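Local structure of fructose-1,6-bisphosphatase (Pyrococcus furiosus, 1XI6) at residues Y121-E126 with F132-P137; Y190-A195 with T215-E220. The protein hydrolyses the 1-phosphate of D-fructose 1,6-bisphosphate to give D-fructose 6-phosphate, using magnesium, and acts weakly on inositol-1-phosphate and a few other phosphate esters. All coordinates share one frame; numbering follows the deposited sequence.

Both interactions are buried, and they sit in successive layers of the same fold. Interaction 1 joins two adjacent strands of the large sheet; interaction 2 joins helices 184-193 and 208-219, which pack on one face of that sheet. I124 and F133 of interaction 1 rest against I217 of interaction 2, and the carboxylate of E126 is hydrogen-bonded to the hydroxyl of Y190, so strands and helices meet directly. Their chemistry differs with their place: the hairpin is held by backbone hydrogen bonds and a buried tyrosine-glutamate pair and covers 526 Å², whereas the helices meet through apolar groups, an alanine methyl against an isoleucine branch and the backbone of A218, and cover 130 Å².

Interaction 1. Residues Y121-E126 with F132-P137; sequences YAIIYE and FFEGIP
The ring of Y121 lies alongside I136, its CD2 edge 3.8 Å from I136 CG1, in the antiparallel beta hairpin of strands 118-126 and 131-136, far from its turn, in the large sheet of the inositol monophosphatase fold. With CG anti to the backbone N (chi1 -162°), the ring reaches across to the neighbouring strand. There Y121 OH donates to E134 OE2 at 2.6 Å, on the anti side and somewhat out of the carboxylate plane (26°), which is nearly perpendicular to the ring (83°). R15 of helix 11-28 forms a salt bridge to the same oxygen, so a neutral hydroxyl and a positive guanidinium grip OE2 and would probably stabilise the buried carboxylate. A phenylalanine in place of Y121 would probably take the hydroxyl from E134 OE2 and leave the carboxylate less firmly fixed beside R15. On the same face I123, which also touches A18 of helix 11-28, crosses F132 at a slant, I123 CG2 3.8 Å from F132 CE1. The opposite face carries A122, I124 and F133, and faces helices 184-193 and 208-219; the small A122 and side-chain-free G135 suit close approach by the latter helix. The hydrogen-bonded pairs A122-G135 and I124-F133 set the register. I124 CG2 packs on F133 CD1 at 4.1 Å, while the F133 ring edge meets I124 O in its plane, F133 CD1 3.3 Å from I124 O.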
loop_
_atom_site.group_PDB
_atom_site.type_symbol
_atom_site.label_atom_id
_atom_site.label_comp_id
_atom_site.label_asym_id
_atom_site.label_seq_id
_atom_site.Cartn_x
_atom_site.Cartn_y
_atom_site.Cartn_z
ATOM N N TYR A 121 -2.539 -7.331 10.749
ATOM C CA TYR A 121 -3.512 -7.308 9.656
ATOM C C TYR A 121 -3.240 -6.149 8.718
ATOM O O TYR A 121 -2.985 -5.020 9.157
ATOM C CB TYR A 121 -4.933 -7.178 10.203
ATOM C CG TYR A 121 -6.030 -7.564 9.239
ATOM C CD1 TYR A 121 -7.096 -6.710 9.002
ATOM C CD2 TYR A 121 -6.008 -8.790 8.573
ATOM C CE1 TYR A 121 -8.119 -7.058 8.132
ATOM C CE2 TYR A 121 -7.028 -9.149 7.693
ATOM C CZ TYR A 121 -8.076 -8.276 7.479
ATOM O OH TYR A 121 -9.080 -8.625 6.615
ATOM N N ALA A 122 -3.290 -6.441 7.425
ATOM C CA ALA A 122 -3.165 -5.422 6.397
ATOM C C ALA A 122 -4.080 -5.789 5.246
ATOM O O ALA A 122 -4.233 -6.962 4.925
ATOM C CB ALA A 122 -1.721 -5.284 5.933
ATOM N N ILE A 123 -4.708 -4.780 4.653
ATOM C CA ILE A 123 -5.538 -4.973 3.467
ATOM C C ILE A 123 -5.231 -3.965 2.364
ATOM O O ILE A 123 -4.854 -2.825 2.629
ATOM C CB ILE A 123 -7.051 -4.928 3.775
ATOM C CG1 ILE A 123 -7.457 -3.543 4.286
ATOM C CG2 ILE A 123 -7.434 -6.028 4.766
ATOM C CD1 ILE A 123 -8.679 -2.975 3.610
ATOM N N ILE A 124 -5.379 -4.411 1.123
ATOM C CA ILE A 124 -5.422 -3.524 -0.022
ATOM C C ILE A 124 -6.647 -3.917 -0.822
ATOM O O ILE A 124 -6.790 -5.071 -1.219
ATOM C CB ILE A 124 -4.138 -3.590 -0.861
ATOM C CG1 ILE A 124 -2.994 -2.936 -0.093
ATOM C CG2 ILE A 124 -4.326 -2.870 -2.194
ATOM C CD1 ILE A 124 -1.633 -3.278 -0.576
ATOM N N TYR A 125 -7.549 -2.964 -1.021
ATOM C CA TYR A 125 -8.671 -3.180 -1.915
ATOM C C TYR A 125 -8.483 -2.405 -3.215
ATOM O O TYR A 125 -8.223 -1.202 -3.195
ATOM C CB TYR A 125 -10.017 -2.850 -1.255
ATOM C CG TYR A 125 -11.195 -3.118 -2.170
ATOM C CD1 TYR A 125 -11.917 -2.070 -2.733
ATOM C CD2 TYR A 125 -11.572 -4.430 -2.497
ATOM C CE1 TYR A 125 -12.996 -2.320 -3.593
ATOM C CE2 TYR A 125 -12.650 -4.689 -3.358
ATOM C CZ TYR A 125 -13.354 -3.631 -3.900
ATOM O OH TYR A 125 -14.419 -3.873 -4.737
ATOM N N GLU A 126 -8.616 -3.114 -4.333
ATOM C CA GLU A 126 -8.479 -2.526 -5.658
ATOM C C GLU A 126 -9.841 -2.429 -6.335
ATOM O O GLU A 126 -10.288 -3.395 -6.937
ATOM C CB GLU A 126 -7.526 -3.349 -6.514
ATOM C CG GLU A 126 -7.015 -2.601 -7.696
ATOM C CD GLU A 126 -6.418 -3.474 -8.777
ATOM O OE1 GLU A 126 -6.188 -4.680 -8.559
ATOM O OE2 GLU A 126 -6.179 -2.924 -9.868
ATOM N N PHE A 132 -9.570 -8.068 -3.213
ATOM C CA PHE A 132 -9.412 -7.907 -1.780
ATOM C C PHE A 132 -8.164 -8.631 -1.313
ATOM O O PHE A 132 -8.173 -9.835 -1.141
ATOM C CB PHE A 132 -10.670 -8.404 -1.066
ATOM C CG PHE A 132 -10.665 -8.184 0.420
ATOM C CD1 PHE A 132 -10.321 -6.953 0.964
ATOM C CD2 PHE A 132 -11.028 -9.215 1.278
ATOM C CE1 PHE A 132 -10.322 -6.758 2.338
ATOM C CE2 PHE A 132 -11.036 -9.034 2.653
ATOM C CZ PHE A 132 -10.685 -7.806 3.185
ATOM N N PHE A 133 -7.086 -7.879 -1.137
ATOM C CA PHE A 133 -5.816 -8.438 -0.692
ATOM C C PHE A 133 -5.722 -8.408 0.825
ATOM O O PHE A 133 -6.022 -7.396 1.459
ATOM C CB PHE A 133 -4.629 -7.660 -1.261
ATOM C CG PHE A 133 -4.524 -7.689 -2.753
ATOM C CD1 PHE A 133 -5.113 -6.684 -3.526
ATOM C CD2 PHE A 133 -3.806 -8.701 -3.395
ATOM C CE1 PHE A 133 -5.008 -6.701 -4.916
ATOM C CE2 PHE A 133 -3.690 -8.727 -4.783
ATOM C CZ PHE A 133 -4.292 -7.730 -5.548
ATOM N N GLU A 134 -5.290 -9.524 1.397
ATOM C CA GLU A 134 -5.116 -9.630 2.838
ATOM C C GLU A 134 -3.712 -10.062 3.207
ATOM O O GLU A 134 -3.151 -10.961 2.600
ATOM C CB GLU A 134 -6.140 -10.580 3.434
ATOM C CG GLU A 134 -7.461 -9.916 3.717
ATOM C CD GLU A 134 -8.508 -10.907 4.168
ATOM O OE1 GLU A 134 -8.914 -11.759 3.345
ATOM O OE2 GLU A 134 -8.933 -10.840 5.342
ATOM N N GLY A 135 -3.147 -9.396 4.205
ATOM C CA GLY A 135 -1.837 -9.750 4.740
ATOM C C GLY A 135 -2.006 -10.061 6.207
ATOM O O GLY A 135 -2.252 -9.155 7.010
ATOM N N ILE A 136 -1.888 -11.344 6.545
ATOM C CA ILE A 136 -2.178 -11.845 7.890
ATOM C C ILE A 136 -0.960 -12.614 8.435
ATOM O O ILE A 136 -0.764 -13.801 8.102
ATOM C CB ILE A 136 -3.456 -12.735 7.890
ATOM C CG1 ILE A 136 -4.630 -12.004 7.209
ATOM C CG2 ILE A 136 -3.802 -13.178 9.310
ATOM C CD1 ILE A 136 -5.821 -12.882 6.827
ATOM N N PRO A 137 -0.115 -11.938 9.250
ATOM C CA PRO A 137 1.030 -12.601 9.895
ATOM C C PRO A 137 0.662 -13.930 10.559
ATOM O O PRO A 137 -0.350 -14.010 11.277
ATOM C CB PRO A 137 1.493 -11.557 10.914
ATOM C CG PRO A 137 1.234 -10.278 10.196
ATOM C CD PRO A 137 -0.145 -10.504 9.598
#

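Interaction 2. Residues Y190-A195 with T215-E220; sequences YLAMGA and TIIAKE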
loop_
_atom_site.group_PDB
_atom_site.type_symbol
_atom_site.label_atom_id
_atom_site.label_comp_id
_atom_site.label_asym_id
_atom_site.label_seq_id
_atom_site.Cartn_x
_atom_site.Cartn_y
_atom_site.Cartn_z
ATOM N N TYR A 190 0.532 -6.504 -6.419
ATOM C CA TYR A 190 0.704 -7.240 -7.665
ATOM C C TYR A 190 1.866 -8.215 -7.593
ATOM O O TYR A 190 1.777 -9.320 -8.129
ATOM C CB TYR A 190 0.870 -6.291 -8.847
ATOM C CG TYR A 190 -0.422 -5.674 -9.335
ATOM C CD1 TYR A 190 -0.404 -4.628 -10.250
ATOM C CD2 TYR A 190 -1.663 -6.129 -8.886
ATOM C CE1 TYR A 190 -1.591 -4.054 -10.713
ATOM C CE2 TYR A 190 -2.848 -5.567 -9.343
ATOM C CZ TYR A 190 -2.802 -4.533 -10.252
ATOM O OH TYR A 190 -3.958 -3.966 -10.703
ATOM N N LEU A 191 2.949 -7.799 -6.933
ATOM C CA LEU A 191 4.068 -8.678 -6.607
ATOM C C LEU A 191 3.617 -9.891 -5.785
ATOM O O LEU A 191 3.954 -11.028 -6.122
ATOM C CB LEU A 191 5.157 -7.895 -5.871
ATOM C CG LEU A 191 6.334 -8.597 -5.172
ATOM C CD1 LEU A 191 7.119 -9.500 -6.115
ATOM C CD2 LEU A 191 7.261 -7.568 -4.522
ATOM N N ALA A 192 2.852 -9.640 -4.726
ATOM C CA ALA A 192 2.329 -10.692 -3.842
ATOM C C ALA A 192 1.410 -11.667 -4.571
ATOM O O ALA A 192 1.145 -12.769 -4.092
ATOM C CB ALA A 192 1.590 -10.065 -2.663
ATOM N N MET A 193 0.935 -11.234 -5.732
ATOM C CA MET A 193 -0.004 -11.973 -6.554
ATOM C C MET A 193 0.730 -12.724 -7.669
ATOM O O MET A 193 0.188 -13.645 -8.268
ATOM C CB MET A 193 -0.989 -10.968 -7.147
ATOM C CG MET A 193 -2.187 -11.540 -7.872
ATOM S SD MET A 193 -3.222 -10.201 -8.471
ATOM C CE MET A 193 -2.251 -9.570 -9.830
ATOM N N GLY A 194 1.961 -12.317 -7.942
ATOM C CA GLY A 194 2.745 -12.908 -9.008
ATOM C C GLY A 194 2.476 -12.291 -10.368
ATOM O O GLY A 194 2.689 -12.942 -11.391
ATOM N N ALA A 195 2.012 -11.040 -10.386
ATOM C CA ALA A 195 1.851 -10.281 -11.629
ATOM C C ALA A 195 3.165 -9.650 -12.048
ATOM O O ALA A 195 3.351 -9.297 -13.214
ATOM C CB ALA A 195 0.808 -9.208 -11.465
ATOM N N THR A 215 3.876 -3.663 2.073
ATOM C CA THR A 215 5.023 -4.413 2.610
ATOM C C THR A 215 4.549 -5.675 3.324
ATOM O O THR A 215 5.049 -6.769 3.068
ATOM C CB THR A 215 5.851 -3.588 3.615
ATOM O OG1 THR A 215 6.340 -2.400 2.987
ATOM N N ILE A 216 3.575 -5.510 4.214
ATOM C CA ILE A 216 3.057 -6.615 4.999
ATOM C C ILE A 216 2.537 -7.706 4.069
ATOM O O ILE A 216 2.923 -8.869 4.217
ATOM C CB ILE A 216 1.987 -6.150 6.011
ATOM C CG1 ILE A 216 2.605 -5.148 6.987
ATOM C CG2 ILE A 216 1.382 -7.337 6.753
ATOM C CD1 ILE A 216 1.604 -4.254 7.695
ATOM N N ILE A 217 1.695 -7.325 3.107
ATOM C CA ILE A 217 1.090 -8.277 2.159
ATOM C C ILE A 217 2.164 -8.974 1.307
ATOM O O ILE A 217 2.133 -10.193 1.150
ATOM C CB ILE A 217 -0.039 -7.609 1.307
ATOM C CG1 ILE A 217 -1.240 -7.271 2.208
ATOM C CG2 ILE A 217 -0.477 -8.505 0.157
ATOM C CD1 ILE A 217 -2.197 -6.211 1.685
ATOM N N ALA A 218 3.119 -8.205 0.791
ATOM C CA ALA A 218 4.200 -8.754 -0.026
ATOM C C ALA A 218 5.125 -9.673 0.773
ATOM O O ALA A 218 5.473 -10.761 0.295
ATOM C CB ALA A 218 4.991 -7.648 -0.692
ATOM N N LYS A 219 5.514 -9.248 1.981
ATOM C CA LYS A 219 6.389 -10.062 2.835
ATOM C C LYS A 219 5.720 -11.400 3.119
ATOM O O LYS A 219 6.352 -12.444 2.974
ATOM C CB LYS A 219 6.774 -9.338 4.136
ATOM N N GLU A 220 4.440 -11.352 3.485
ATOM C CA GLU A 220 3.634 -12.539 3.791
ATOM C C GLU A 220 3.422 -13.465 2.595
ATOM O O GLU A 220 2.868 -14.559 2.744
ATOM C CB GLU A 220 2.262 -12.132 4.337
ATOM C CG GLU A 220 2.283 -11.545 5.734
ATOM C CD GLU A 220 2.567 -12.571 6.820
ATOM O OE1 GLU A 220 3.397 -12.269 7.704
ATOM O OE2 GLU A 220 1.963 -13.668 6.803
#
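A192 points its methyl toward helix 208-219 and, of the residues here, has the most surface covered by the contact. Its CB lies 3.9 Å from A218 CA and 3.8 Å from I217 CG2, so the methyl rests between two consecutive residues of the facing helix. Alanine suits both A192 and A218: with nothing beyond CB on either, their CA atoms approach to 4.7 Å. I217 offers its CG2 branch, which stands anti to its own backbone N, to A192, while the rest of the side chain leads away to the large sheet and packs on I124 and F133. Thus a beta-branched residue serves two layers at once. L191 adds a looser touch, its CD2 4.5 Å from A218 CB. After M193 the helix ends, at G194, in a Schellman motif: A195 N bonds to Y190 O at 2.8 Å and G194 N to L191 O at 3.0 Å, with G194 at a positive phi of 85°, where a CB would press on the preceding carbonyl. The contact lies near the C-terminal ends of helices 184-193 and 208-219, which form the helical layer between the two sheets in the alpha-beta-alpha-beta-alpha sandwich of the inositol monophosphatase superfamily.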